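Local coordinates for protein adenine Deaminase (Enterococcus faecalis, PDB 2ICS) that hydrolyses acetyl-(R)-mandelate in vitro with very low efficiency, as a zinc-dependent amidohydrolase with two zinc ions per subunit and adenine bound in its active site, at residues A[156-161]-A[186-191]; A[6-11]-A[41-46]; A[339-344]-A[354-359]. All blocks are in the same frame, centred on the assembly; numbering follows the deposited sequence.

Contact 1: residues A[156-161]-A[186-191]; sequences RMSRTV and MVHIGS. With ZN (zinc ion), chain C; ADE (adenine), chain D.
R156 and H188 meet at the ends of two neighbouring parallel strands of the amidohydrolase TIM barrel, where the adenine and a zinc ion are bound. The arginine's first carbons lie over the imidazole: CB stands 3.7 Å from the centroid of the H188 ring, a CH-pi contact over one face, CG follows near H188 CG and ND1, and CD reaches toward ND1 and CE1. The chain then bends at chi3 (-60°), which turns NE off the ring; NE is taken by a salt bridge to E127. The tip ends at the adenine, with R156 NH1 3.4 Å from ADE N1, near the guanidinium plane, while V161 CG2 covers one face of that group. R156 probably stabilises the transition state, as in relatives.

The ring beneath is held at two nitrogens. H188 ND1 binds the zinc ion at 2.1 Å, and H211 binds the same metal. At the other nitrogen, H188 NE2 donates to S158 OG, 2.9 Å away, in the ring plane and nearly straight at 170°; together the metal bond and this second-shell bond hold the ring's rotation. Further along, R159 N donates to S191 O, and a water accepts from G190 N and lies within bonding reach of M157 O and S191 O. The same zinc ion also takes a water and, at 2.4 Å, adenine N6.

Contact 2: residues A[6-11]-A[41-46]; sequences DLLIKN and KETIHL
From D6–K41 to N11–L46 the two segments run side by side in parallel register, the axes of strands 7-10 and 42-45 approaching to 4.7 Å at 15°, with the edge strand 42-45 lying beside 5-13 in the four-stranded mixed sheet. Backbone bonds alternate along the pair: E42 N to D6 O, L8 N to E42 O, I44 N to L8 O at 2.7 Å, K10 N to I44 O at 2.8 Å, and L46 N to K10 O. The two short central bonds lie almost in line with their carbonyls.

One face of the sheet carries L7, I9, E42 and I44. The second torsion of L7 (chi2 62°) brings its CD1 branch over the neighbouring strand, 3.4 Å from E42 O and 4.3 Å from I44 CG1. Farther on, I9 CG2 meets L46 CD1 at 3.7 Å, the two side chains crossing at a slant. I368 of strand 367-370 packs on L7, E42 and I44, and I363 on L7 and I9, so this face is turned to the larger sheet.

L8, K10, T43 and H45 occupy the other face. K10 CG touches T43 CG2 at 3.7 Å and lies near H45 ND1; beyond it the lysine chain bends twice and runs off to E21 and the carbonyl of I36. At the end of the pair N11 ND2 donates to L46 O at 3.1 Å, from above the carbonyl plane.

The L7, I9 and I44 face is thus mainly apolar and packs on I363 and I368, while the other mixes L8 with K10, T43 and H45; the N11 amide adds one side-chain bond after the last backbone bond, at the C-terminal end of the pair.

Contact 3: residues A[339-344]-A[354-359]; sequences EEKTLT and KEQIRP
Q356 and E339 carry most of this contact, in the beta hairpin of strands 331-344 and 350-364, where the chain turns a corner at K354, setting 355-359 at 88° to 339-344. Q356 is buried and reaches across to the opposing strand. Its CG sits anti to the carbonyl carbon, the chain beyond is extended, and the amide reaches E339 O. There Q356 NE2 donates to E339 O at 3.0 Å, with a 162° angle at the hydrogen, although the nitrogen stands well above the carbonyl plane. The E339 CB lies 3.4 Å from the same Q356 NE2, and K341 CB comes to 3.6 Å from it, while K341 CD touches Q356 CG and CD. The lysine then runs on, fully extended, to E291 of helix 286-296.

The other amide atom is used as well. R358 NH2 donates to Q356 OE1 at 2.8 Å, and the acceptor lies in the guanidinium plane. The same R358 NH2 forms a long salt bridge of 3.5 Å to E339 OE2, which lies at the guanidinium edge; the carboxylate and guanidinium planes are 86° apart.

K354, the third large contributor, adds a main-chain grip: E339 N donates to K354 O at 2.9 Å.

Both ends of the Q356 amide are therefore engaged, NE2 by a carbonyl and OE1 by an arginine, which fixes its flip, and the long bridge between E339 and R358 is probably a modest electrostatic addition to that grip.

From the N terminus, contact 2 closes first: 6-11 pairs with 41-46 across a loop of 29 residues that includes the two other strands of the small sheet. The chain then enters the barrel, where contact 1 joins 156-161 to 186-191 across a connection that is half helical. Contact 3 comes last, bringing together the two arms of the hairpin 331-344/350-364. The three stand in series, neither nested nor crossed. Contacts 1 and 2 lie on opposite sides of the chain's centre, with their own centres about 45 Å apart, whereas contact 3 approaches contact 2 to about 10 Å between nearest atoms, and its strand 350-364 carries I363, which packs on L7 and I9 of contact 2.

Contact 1: residues A[156-161]-A[186-191]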
loop_
_atom_site.group_PDB
_atom_site.type_symbol
_atom_site.label_atom_id
_atom_site.label_comp_id
_atom_site.label_asym_id
_atom_site.label_seq_id
_atom_site.Cartn_x
_atom_site.Cartn_y
_atom_site.Cartn_z
ATOM N N ARG A 156 -11.065 -4.588 -9.982
ATOM C CA ARG A 156 -11.873 -3.517 -9.407
ATOM C C ARG A 156 -13.347 -3.871 -9.478
ATOM O O ARG A 156 -14.023 -3.569 -10.458
ATOM C CB ARG A 156 -11.602 -2.200 -10.135
ATOM C CG ARG A 156 -10.168 -1.706 -9.991
ATOM C CD ARG A 156 -10.073 -0.218 -10.301
ATOM N NE ARG A 156 -10.502 0.095 -11.662
ATOM C CZ ARG A 156 -10.966 1.280 -12.039
ATOM N NH1 ARG A 156 -11.062 2.267 -11.155
ATOM N NH2 ARG A 156 -11.341 1.482 -13.298
HETATM N N MSE A 157 -13.843 -4.498 -8.414
HETATM C CA MSE A 157 -15.230 -4.943 -8.362
HETATM C C MSE A 157 -16.265 -3.930 -7.856
HETATM O O MSE A 157 -16.726 -4.023 -6.716
HETATM C CB MSE A 157 -15.313 -6.227 -7.529
HETATM C CG MSE A 157 -14.389 -7.351 -8.011
HETATM SE SE MSE A 157 -14.656 -7.824 -9.886
HETATM C CE MSE A 157 -13.066 -8.846 -10.224
ATOM N N SER A 158 -16.630 -2.972 -8.706
ATOM C CA SER A 158 -17.635 -1.979 -8.346
ATOM C C SER A 158 -18.440 -1.526 -9.564
ATOM O O SER A 158 -17.982 -1.618 -10.706
ATOM C CB SER A 158 -16.998 -0.767 -7.659
ATOM O OG SER A 158 -16.309 0.054 -8.584
ATOM N N ARG A 159 -19.647 -1.040 -9.293
ATOM C CA ARG A 159 -20.599 -0.572 -10.297
ATOM C C ARG A 159 -20.081 0.020 -11.606
ATOM O O ARG A 159 -20.360 -0.505 -12.680
ATOM C CB ARG A 159 -21.560 0.436 -9.644
ATOM C CG ARG A 159 -22.565 1.071 -10.598
ATOM C CD ARG A 159 -23.620 1.869 -9.841
ATOM N NE ARG A 159 -23.037 2.919 -9.008
ATOM C CZ ARG A 159 -22.579 4.083 -9.464
ATOM N NH1 ARG A 159 -22.633 4.363 -10.762
ATOM N NH2 ARG A 159 -22.063 4.975 -8.621
ATOM N N THR A 160 -19.344 1.120 -11.519
ATOM C CA THR A 160 -18.844 1.793 -12.711
ATOM C C THR A 160 -17.766 1.027 -13.471
ATOM O O THR A 160 -17.372 1.427 -14.563
ATOM C CB THR A 160 -18.298 3.202 -12.364
ATOM O OG1 THR A 160 -17.097 3.080 -11.592
ATOM C CG2 THR A 160 -19.333 3.992 -11.558
ATOM N N VAL A 161 -17.298 -0.081 -12.913
ATOM C CA VAL A 161 -16.255 -0.852 -13.575
ATOM C C VAL A 161 -16.759 -2.069 -14.337
ATOM O O VAL A 161 -16.330 -2.325 -15.464
ATOM C CB VAL A 161 -15.191 -1.349 -12.555
ATOM C CG1 VAL A 161 -14.051 -2.043 -13.284
ATOM C CG2 VAL A 161 -14.664 -0.185 -11.732
HETATM N N MSE A 186 -5.594 -8.452 -5.394
HETATM C CA MSE A 186 -6.123 -7.295 -4.672
HETATM C C MSE A 186 -7.519 -7.005 -5.225
HETATM O O MSE A 186 -7.703 -6.919 -6.439
HETATM C CB MSE A 186 -5.248 -6.053 -4.862
HETATM C CG MSE A 186 -5.842 -4.826 -4.160
HETATM SE SE MSE A 186 -4.794 -3.198 -4.215
HETATM C CE MSE A 186 -3.618 -3.558 -2.719
ATOM N N VAL A 187 -8.496 -6.857 -4.340
ATOM C CA VAL A 187 -9.865 -6.590 -4.761
ATOM C C VAL A 187 -10.350 -5.223 -4.309
ATOM O O VAL A 187 -10.335 -4.889 -3.129
ATOM C CB VAL A 187 -10.851 -7.663 -4.219
ATOM C CG1 VAL A 187 -12.276 -7.351 -4.663
ATOM C CG2 VAL A 187 -10.442 -9.036 -4.725
ATOM N N HIS A 188 -10.768 -4.425 -5.278
ATOM C CA HIS A 188 -11.289 -3.098 -5.017
ATOM C C HIS A 188 -12.803 -3.228 -4.891
ATOM O O HIS A 188 -13.438 -3.971 -5.642
ATOM C CB HIS A 188 -10.856 -2.164 -6.172
ATOM C CG HIS A 188 -11.903 -1.193 -6.645
ATOM N ND1 HIS A 188 -11.573 0.112 -6.940
ATOM C CD2 HIS A 188 -13.210 -1.405 -6.950
ATOM C CE1 HIS A 188 -12.676 0.658 -7.419
ATOM N NE2 HIS A 188 -13.692 -0.220 -7.445
ATOM N N ILE A 189 -13.369 -2.539 -3.908
ATOM C CA ILE A 189 -14.810 -2.555 -3.698
ATOM C C ILE A 189 -15.298 -1.115 -3.695
ATOM O O ILE A 189 -14.547 -0.190 -3.382
ATOM C CB ILE A 189 -15.220 -3.214 -2.350
ATOM C CG1 ILE A 189 -14.547 -2.490 -1.181
ATOM C CG2 ILE A 189 -14.849 -4.694 -2.359
ATOM C CD1 ILE A 189 -14.990 -2.997 0.204
ATOM N N GLY A 190 -16.555 -0.933 -4.065
ATOM C CA GLY A 190 -17.141 0.389 -4.094
ATOM C C GLY A 190 -18.639 0.209 -4.030
ATOM O O GLY A 190 -19.145 -0.562 -3.209
ATOM N N SER A 191 -19.349 0.911 -4.904
ATOM C CA SER A 191 -20.800 0.826 -4.965
ATOM C C SER A 191 -21.211 -0.513 -5.564
ATOM O O SER A 191 -20.439 -1.144 -6.285
ATOM C CB SER A 191 -21.350 1.955 -5.838
ATOM O OG SER A 191 -20.944 3.215 -5.339
HETATM ZN ZN ZN C . -9.927 1.366 -6.480
HETATM N N9 ADE D . -14.857 5.027 -9.197
HETATM C C8 ADE D . -15.084 4.122 -8.198
HETATM N N7 ADE D . -13.954 3.684 -7.716
HETATM C C5 ADE D . -12.926 4.278 -8.370
HETATM C C6 ADE D . -11.504 4.210 -8.298
HETATM N N6 ADE D . -10.883 3.379 -7.381
HETATM N N1 ADE D . -10.773 4.976 -9.143
HETATM C C2 ADE D . -11.352 5.792 -10.041
HETATM N N3 ADE D . -12.683 5.883 -10.142
HETATM C C4 ADE D . -13.497 5.155 -9.340
HETATM O O HOH W 1 -18.372 -2.829 -4.835
HETATM O O HOH W 2 -8.377 2.944 -6.154
#

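Contact 2: residues A[6-11]-A[41-46]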
loop_
_atom_site.group_PDB
_atom_site.type_symbol
_atom_site.label_atom_id
_atom_site.label_comp_id
_atom_site.label_asym_id
_atom_site.label_seq_id
_atom_site.Cartn_x
_atom_site.Cartn_y
_atom_site.Cartn_z
ATOM N N ASP A 6 29.494 -0.372 4.002
ATOM C CA ASP A 6 29.389 0.715 3.038
ATOM C C ASP A 6 28.711 1.891 3.727
ATOM O O ASP A 6 29.121 3.038 3.570
ATOM C CB ASP A 6 28.566 0.288 1.817
ATOM C CG ASP A 6 29.220 -0.840 1.035
ATOM O OD1 ASP A 6 30.406 -0.702 0.667
ATOM O OD2 ASP A 6 28.547 -1.861 0.784
ATOM N N LEU A 7 27.674 1.593 4.502
ATOM C CA LEU A 7 26.937 2.632 5.202
ATOM C C LEU A 7 26.614 2.224 6.625
ATOM O O LEU A 7 26.317 1.063 6.903
ATOM C CB LEU A 7 25.641 2.955 4.460
ATOM C CG LEU A 7 24.823 4.118 5.034
ATOM C CD1 LEU A 7 25.640 5.398 4.967
ATOM C CD2 LEU A 7 23.526 4.277 4.247
ATOM N N LEU A 8 26.667 3.194 7.525
ATOM C CA LEU A 8 26.386 2.945 8.925
ATOM C C LEU A 8 25.518 4.081 9.448
ATOM O O LEU A 8 25.831 5.252 9.251
ATOM C CB LEU A 8 27.699 2.865 9.702
ATOM C CG LEU A 8 27.645 2.359 11.141
ATOM C CD1 LEU A 8 26.989 0.982 11.183
ATOM C CD2 LEU A 8 29.069 2.303 11.699
ATOM N N ILE A 9 24.420 3.725 10.107
ATOM C CA ILE A 9 23.488 4.708 10.647
ATOM C C ILE A 9 23.471 4.582 12.166
ATOM O O ILE A 9 23.131 3.529 12.707
ATOM C CB ILE A 9 22.083 4.468 10.065
ATOM C CG1 ILE A 9 22.165 4.479 8.535
ATOM C CG2 ILE A 9 21.123 5.537 10.537
ATOM C CD1 ILE A 9 20.986 3.831 7.857
ATOM N N LYS A 10 23.837 5.663 12.848
ATOM C CA LYS A 10 23.916 5.660 14.305
ATOM C C LYS A 10 22.919 6.581 14.998
ATOM O O LYS A 10 22.354 7.489 14.386
ATOM C CB LYS A 10 25.326 6.071 14.739
ATOM C CG LYS A 10 26.431 5.590 13.815
ATOM C CD LYS A 10 27.081 4.307 14.298
ATOM C CE LYS A 10 27.907 4.546 15.557
ATOM N NZ LYS A 10 28.647 3.312 15.956
ATOM N N ASN A 11 22.726 6.324 16.290
ATOM C CA ASN A 11 21.848 7.108 17.152
ATOM C C ASN A 11 20.361 7.034 16.821
ATOM O O ASN A 11 19.582 7.899 17.213
ATOM C CB ASN A 11 22.310 8.568 17.159
ATOM C CG ASN A 11 22.250 9.183 18.540
ATOM O OD1 ASN A 11 22.675 8.568 19.520
ATOM N ND2 ASN A 11 21.734 10.403 18.630
ATOM N N LYS A 41 32.323 3.345 4.639
ATOM C CA LYS A 41 32.579 4.429 3.695
ATOM C C LYS A 41 31.979 5.727 4.210
ATOM O O LYS A 41 32.637 6.767 4.229
ATOM C CB LYS A 41 31.971 4.096 2.329
ATOM C CG LYS A 41 32.599 2.896 1.635
ATOM C CD LYS A 41 34.033 3.179 1.201
ATOM C CE LYS A 41 34.104 4.204 0.070
ATOM N NZ LYS A 41 33.615 5.560 0.459
ATOM N N GLU A 42 30.718 5.663 4.618
ATOM C CA GLU A 42 30.037 6.832 5.144
ATOM C C GLU A 42 29.245 6.426 6.379
ATOM O O GLU A 42 28.724 5.311 6.460
ATOM C CB GLU A 42 29.097 7.431 4.093
ATOM C CG GLU A 42 28.821 8.914 4.311
ATOM C CD GLU A 42 27.814 9.483 3.331
ATOM O OE1 GLU A 42 27.914 9.174 2.125
ATOM O OE2 GLU A 42 26.927 10.251 3.766
ATOM N N THR A 43 29.166 7.337 7.340
ATOM C CA THR A 43 28.440 7.083 8.575
ATOM C C THR A 43 27.500 8.238 8.859
ATOM O O THR A 43 27.901 9.399 8.813
ATOM C CB THR A 43 29.408 6.916 9.767
ATOM O OG1 THR A 43 30.253 5.783 9.536
ATOM C CG2 THR A 43 28.635 6.712 11.071
ATOM N N ILE A 44 26.244 7.920 9.140
ATOM C CA ILE A 44 25.254 8.943 9.437
ATOM C C ILE A 44 25.002 8.992 10.938
ATOM O O ILE A 44 24.806 7.959 11.580
ATOM C CB ILE A 44 23.920 8.662 8.711
ATOM C CG1 ILE A 44 24.127 8.735 7.195
ATOM C CG2 ILE A 44 22.860 9.667 9.154
ATOM C CD1 ILE A 44 22.869 8.444 6.390
ATOM N N HIS A 45 25.019 10.200 11.490
ATOM C CA HIS A 45 24.792 10.397 12.914
ATOM C C HIS A 45 23.487 11.155 13.098
ATOM O O HIS A 45 23.448 12.378 13.010
ATOM C CB HIS A 45 25.965 11.172 13.523
ATOM C CG HIS A 45 27.276 10.457 13.409
ATOM N ND1 HIS A 45 27.618 9.397 14.223
ATOM C CD2 HIS A 45 28.300 10.605 12.537
ATOM C CE1 HIS A 45 28.795 8.925 13.858
ATOM N NE2 HIS A 45 29.232 9.639 12.835
ATOM N N LEU A 46 22.416 10.411 13.345
ATOM C CA LEU A 46 21.096 11.000 13.527
ATOM C C LEU A 46 21.005 11.838 14.794
ATOM O O LEU A 46 21.764 11.635 15.741
ATOM C CB LEU A 46 20.038 9.890 13.569
ATOM C CG LEU A 46 20.016 8.999 12.324
ATOM C CD1 LEU A 46 19.093 7.821 12.545
ATOM C CD2 LEU A 46 19.581 9.818 11.124
#

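Contact 3: residues A[339-344]-A[354-359]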
loop_
_atom_site.group_PDB
_atom_site.type_symbol
_atom_site.label_atom_id
_atom_site.label_comp_id
_atom_site.label_asym_id
_atom_site.label_seq_id
_atom_site.Cartn_x
_atom_site.Cartn_y
_atom_site.Cartn_z
ATOM N N GLU A 339 1.696 18.444 17.138
ATOM C CA GLU A 339 1.289 19.658 16.454
ATOM C C GLU A 339 -0.040 19.394 15.765
ATOM O O GLU A 339 -0.175 18.444 14.992
ATOM C CB GLU A 339 2.348 20.070 15.429
ATOM C CG GLU A 339 2.135 21.463 14.856
ATOM C CD GLU A 339 3.324 21.951 14.049
ATOM O OE1 GLU A 339 4.453 21.934 14.586
ATOM O OE2 GLU A 339 3.130 22.359 12.882
ATOM N N GLU A 340 -1.027 20.230 16.058
ATOM C CA GLU A 340 -2.344 20.063 15.470
ATOM C C GLU A 340 -2.324 20.199 13.955
ATOM O O GLU A 340 -1.506 20.927 13.392
ATOM C CB GLU A 340 -3.328 21.057 16.092
ATOM C CG GLU A 340 -3.657 20.713 17.538
ATOM C CD GLU A 340 -4.788 21.544 18.111
ATOM O OE1 GLU A 340 -5.255 21.211 19.220
ATOM O OE2 GLU A 340 -5.206 22.528 17.461
ATOM N N LYS A 341 -3.232 19.477 13.308
ATOM C CA LYS A 341 -3.341 19.472 11.855
ATOM C C LYS A 341 -4.736 18.982 11.494
ATOM O O LYS A 341 -5.246 18.044 12.112
ATOM C CB LYS A 341 -2.290 18.524 11.275
ATOM C CG LYS A 341 -2.291 18.369 9.766
ATOM C CD LYS A 341 -1.284 17.294 9.373
ATOM C CE LYS A 341 -1.181 17.113 7.870
ATOM N NZ LYS A 341 -0.210 16.029 7.519
ATOM N N THR A 342 -5.358 19.623 10.510
ATOM C CA THR A 342 -6.691 19.222 10.082
ATOM C C THR A 342 -6.581 18.098 9.064
ATOM O O THR A 342 -5.759 18.155 8.147
ATOM C CB THR A 342 -7.460 20.394 9.447
ATOM O OG1 THR A 342 -7.682 21.409 10.435
ATOM C CG2 THR A 342 -8.807 19.919 8.918
ATOM N N LEU A 343 -7.406 17.073 9.234
ATOM C CA LEU A 343 -7.395 15.930 8.334
ATOM C C LEU A 343 -8.794 15.717 7.798
ATOM O O LEU A 343 -9.760 15.721 8.554
ATOM C CB LEU A 343 -6.925 14.672 9.075
ATOM C CG LEU A 343 -5.538 14.726 9.725
ATOM C CD1 LEU A 343 -5.326 13.475 10.565
ATOM C CD2 LEU A 343 -4.467 14.839 8.666
ATOM N N THR A 344 -8.894 15.530 6.489
ATOM C CA THR A 344 -10.183 15.328 5.834
ATOM C C THR A 344 -10.204 13.978 5.128
ATOM O O THR A 344 -9.243 13.620 4.449
ATOM C CB THR A 344 -10.432 16.423 4.779
ATOM O OG1 THR A 344 -10.143 17.703 5.350
ATOM C CG2 THR A 344 -11.876 16.395 4.311
ATOM N N LYS A 354 -3.309 15.405 16.511
ATOM C CA LYS A 354 -2.444 16.015 17.509
ATOM C C LYS A 354 -0.987 15.645 17.254
ATOM O O LYS A 354 -0.081 16.256 17.822
ATOM C CB LYS A 354 -2.834 15.545 18.912
ATOM C CG LYS A 354 -4.257 15.877 19.332
ATOM C CD LYS A 354 -4.564 15.264 20.697
ATOM C CE LYS A 354 -5.946 15.661 21.194
ATOM N NZ LYS A 354 -6.066 17.140 21.363
ATOM N N GLU A 355 -0.761 14.645 16.405
ATOM C CA GLU A 355 0.602 14.208 16.118
ATOM C C GLU A 355 0.871 14.054 14.619
ATOM O O GLU A 355 0.037 13.539 13.870
ATOM C CB GLU A 355 0.877 12.889 16.847
ATOM C CG GLU A 355 0.382 12.883 18.295
ATOM C CD GLU A 355 0.750 11.619 19.053
ATOM O OE1 GLU A 355 0.413 10.511 18.592
ATOM O OE2 GLU A 355 1.378 11.733 20.123
ATOM N N GLN A 356 2.046 14.505 14.194
ATOM C CA GLN A 356 2.445 14.443 12.794
ATOM C C GLN A 356 3.729 13.639 12.604
ATOM O O GLN A 356 4.692 13.803 13.360
ATOM C CB GLN A 356 2.661 15.859 12.248
ATOM C CG GLN A 356 1.400 16.701 12.116
ATOM C CD GLN A 356 1.701 18.131 11.690
ATOM O OE1 GLN A 356 2.456 18.361 10.746
ATOM N NE2 GLN A 356 1.106 19.096 12.384
ATOM N N ILE A 357 3.743 12.771 11.594
ATOM C CA ILE A 357 4.928 11.974 11.312
ATOM C C ILE A 357 5.562 12.548 10.044
ATOM O O ILE A 357 4.862 12.831 9.071
ATOM C CB ILE A 357 4.571 10.467 11.141
ATOM C CG1 ILE A 357 5.848 9.656 10.915
ATOM C CG2 ILE A 357 3.571 10.277 10.001
ATOM C CD1 ILE A 357 5.661 8.153 11.074
ATOM N N ARG A 358 6.881 12.739 10.069
ATOM C CA ARG A 358 7.587 13.328 8.932
ATOM C C ARG A 358 8.926 12.684 8.596
ATOM O O ARG A 358 9.833 12.655 9.421
ATOM C CB ARG A 358 7.844 14.816 9.195
ATOM C CG ARG A 358 6.619 15.614 9.576
ATOM C CD ARG A 358 7.011 16.986 10.091
ATOM N NE ARG A 358 5.853 17.747 10.550
ATOM C CZ ARG A 358 5.925 18.960 11.087
ATOM N NH1 ARG A 358 7.105 19.552 11.235
ATOM N NH2 ARG A 358 4.819 19.585 11.471
ATOM N N PRO A 359 9.075 12.180 7.365
ATOM C CA PRO A 359 10.344 11.559 6.977
ATOM C C PRO A 359 11.381 12.654 6.730
ATOM O O PRO A 359 11.065 13.675 6.125
ATOM C CB PRO A 359 9.982 10.818 5.694
ATOM C CG PRO A 359 8.954 11.716 5.084
ATOM C CD PRO A 359 8.087 12.082 6.276
#